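Side-chain contact in sulfur oxidation protein soxB (Thermus thermophilus, PDB 2WDD), which probably hydrolyses the sulfur-sulfur bond of cysteine S-thiosulfonate as a dimanganese thiosulfohydrolase of the bacterial sulfur oxidation (Sox) pathway: residues L32-L37 and A109-Q114. Numbering follows the deposited sequence.
Sequences LYFSDL and ALIRDQ. With MN (manganese (II) ion), chain G.
L32 and F34 reach from strand 32-34 onto helix segment 109-114, which runs nearly antiparallel to it at 161°, the axes 10.0 Å apart. L32 and I111 are the nearest pair by CA atoms, 6.9 Å apart. The forked end of L32 rests on the helix: CD1 lies 3.8 Å from I111 O, and both methyls meet Q114 CB, CD2 at 4.0 Å. CG of L32 stands anti to the carbonyl carbon (chi1 -59°), and the extended chi2 carries CD1 onward to the helix backbone. I111 sends CD1 back toward the strand, meeting the F34 ring obliquely, 4.1 Å from CE2. Q114 packs through its aliphatic base, while its bent chain turns the amide away: OE1 hydrogen-bonds R314 NH1, and NE2 hydrogen-bonds Y21 O and, 2.9 Å away, D113 OD2. Past the strand, D36 OD1 binds manganese at 2.1 Å, joined by H38, D132, H288 and a water. D36 OD2 accepts hydrogen bonds from S35 OG, from above the carboxylate plane, and from H286 N, which help fix the metal-binding carboxylate. A helix thus packs mainly through apolar groups on a central strand whose C-terminal end leads into the dinuclear metal site, as in metallophosphatase-like domains of the 5'-nucleotidase family.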
loop_
_atom_site.group_PDB
_atom_site.type_symbol
_atom_site.label_atom_id
_atom_site.label_comp_id
_atom_site.label_asym_id
_atom_site.label_seq_id
_atom_site.Cartn_x
_atom_site.Cartn_y
_atom_site.Cartn_z
ATOM N N LEU A 32 -3.536 17.237 -7.056
ATOM C CA LEU A 32 -3.540 16.012 -7.854
ATOM C C LEU A 32 -2.692 15.064 -7.020
ATOM O O LEU A 32 -1.478 15.244 -6.890
ATOM C CB LEU A 32 -2.940 16.244 -9.237
ATOM C CG LEU A 32 -3.714 17.330 -10.012
ATOM C CD1 LEU A 32 -3.044 17.665 -11.351
ATOM C CD2 LEU A 32 -5.184 16.920 -10.215
ATOM N N TYR A 33 -3.368 14.127 -6.366
ATOM C CA TYR A 33 -2.751 13.271 -5.371
ATOM C C TYR A 33 -2.773 11.787 -5.709
ATOM O O TYR A 33 -3.801 11.240 -6.095
ATOM C CB TYR A 33 -3.515 13.505 -4.060
ATOM C CG TYR A 33 -3.255 12.518 -2.954
ATOM C CD1 TYR A 33 -1.966 12.302 -2.479
ATOM C CD2 TYR A 33 -4.319 11.872 -2.305
ATOM C CE1 TYR A 33 -1.726 11.409 -1.440
ATOM C CE2 TYR A 33 -4.087 10.983 -1.262
ATOM C CZ TYR A 33 -2.787 10.766 -0.831
ATOM O OH TYR A 33 -2.550 9.871 0.189
ATOM N N PHE A 34 -1.632 11.137 -5.536
ATOM C CA PHE A 34 -1.559 9.686 -5.675
ATOM C C PHE A 34 -0.607 9.219 -4.585
ATOM O O PHE A 34 0.177 10.008 -4.060
ATOM C CB PHE A 34 -1.082 9.250 -7.061
ATOM C CG PHE A 34 0.333 9.646 -7.369
ATOM C CD1 PHE A 34 1.382 8.753 -7.179
ATOM C CD2 PHE A 34 0.618 10.922 -7.833
ATOM C CE1 PHE A 34 2.695 9.128 -7.464
ATOM C CE2 PHE A 34 1.931 11.309 -8.097
ATOM C CZ PHE A 34 2.968 10.398 -7.933
ATOM N N SER A 35 -0.698 7.953 -4.207
ATOM C CA SER A 35 0.158 7.450 -3.146
ATOM C C SER A 35 0.349 5.960 -3.342
ATOM O O SER A 35 -0.415 5.299 -4.063
ATOM C CB SER A 35 -0.490 7.703 -1.779
ATOM O OG SER A 35 0.393 7.420 -0.704
ATOM N N ASP A 36 1.375 5.435 -2.697
ATOM C CA ASP A 36 1.592 4.000 -2.700
ATOM C C ASP A 36 1.702 3.349 -4.074
ATOM O O ASP A 36 1.255 2.213 -4.282
ATOM C CB ASP A 36 0.527 3.320 -1.835
ATOM C CG ASP A 36 0.622 3.750 -0.371
ATOM O OD1 ASP A 36 1.407 3.159 0.390
ATOM O OD2 ASP A 36 -0.000 4.768 -0.013
ATOM N N LEU A 37 2.362 4.049 -4.994
ATOM C CA LEU A 37 2.603 3.511 -6.334
ATOM C C LEU A 37 3.424 2.220 -6.269
ATOM O O LEU A 37 3.280 1.353 -7.127
ATOM C CB LEU A 37 3.350 4.548 -7.170
ATOM C CG LEU A 37 3.678 4.214 -8.625
ATOM C CD1 LEU A 37 2.434 3.955 -9.449
ATOM C CD2 LEU A 37 4.485 5.334 -9.244
ATOM N N ALA A 109 0.123 10.903 -18.147
ATOM C CA ALA A 109 -0.807 11.484 -19.116
ATOM C C ALA A 109 -2.000 12.117 -18.400
ATOM O O ALA A 109 -2.419 13.235 -18.724
ATOM C CB ALA A 109 -1.282 10.418 -20.102
ATOM N N LEU A 110 -2.533 11.404 -17.412
ATOM C CA LEU A 110 -3.671 11.896 -16.646
ATOM C C LEU A 110 -3.320 13.126 -15.807
ATOM O O LEU A 110 -4.047 14.118 -15.804
ATOM C CB LEU A 110 -4.236 10.783 -15.760
ATOM C CG LEU A 110 -5.474 11.157 -14.937
ATOM C CD1 LEU A 110 -6.565 11.742 -15.839
ATOM C CD2 LEU A 110 -5.978 9.929 -14.195
ATOM N N ILE A 111 -2.204 13.070 -15.084
ATOM C CA ILE A 111 -1.789 14.206 -14.271
ATOM C C ILE A 111 -1.617 15.435 -15.161
ATOM O O ILE A 111 -2.055 16.529 -14.813
ATOM C CB ILE A 111 -0.478 13.894 -13.507
ATOM C CG1 ILE A 111 -0.735 12.846 -12.420
ATOM C CG2 ILE A 111 0.135 15.169 -12.912
ATOM C CD1 ILE A 111 0.529 12.263 -11.810
ATOM N N ARG A 112 -0.963 15.251 -16.302
ATOM C CA ARG A 112 -0.728 16.372 -17.211
ATOM C C ARG A 112 -2.034 16.924 -17.762
ATOM O O ARG A 112 -2.209 18.136 -17.872
ATOM C CB ARG A 112 0.202 15.949 -18.348
ATOM C CG ARG A 112 1.643 15.858 -17.913
ATOM C CD ARG A 112 2.528 15.372 -19.025
ATOM N NE ARG A 112 3.908 15.250 -18.574
ATOM C CZ ARG A 112 4.852 14.585 -19.229
ATOM N NH1 ARG A 112 4.562 13.984 -20.374
ATOM N NH2 ARG A 112 6.079 14.523 -18.738
ATOM N N ASP A 113 -2.948 16.029 -18.107
ATOM C CA ASP A 113 -4.248 16.436 -18.634
ATOM C C ASP A 113 -4.941 17.338 -17.618
ATOM O O ASP A 113 -5.366 18.451 -17.931
ATOM C CB ASP A 113 -5.108 15.202 -18.913
ATOM C CG ASP A 113 -6.515 15.555 -19.362
ATOM O OD1 ASP A 113 -6.687 15.882 -20.553
ATOM O OD2 ASP A 113 -7.455 15.438 -18.547
ATOM N N GLN A 114 -5.012 16.866 -16.380
ATOM C CA GLN A 114 -5.687 17.613 -15.335
ATOM C C GLN A 114 -5.004 18.918 -14.972
ATOM O O GLN A 114 -5.665 19.943 -14.774
ATOM C CB GLN A 114 -5.894 16.726 -14.106
ATOM C CG GLN A 114 -6.755 15.516 -14.422
ATOM C CD GLN A 114 -8.190 15.904 -14.720
ATOM O OE1 GLN A 114 -8.854 16.507 -13.882
ATOM N NE2 GLN A 114 -8.688 15.522 -15.896
HETATM MN MN MN G . 2.134 1.208 0.655
HETATM O O HOH W 1 1.840 1.136 2.714
#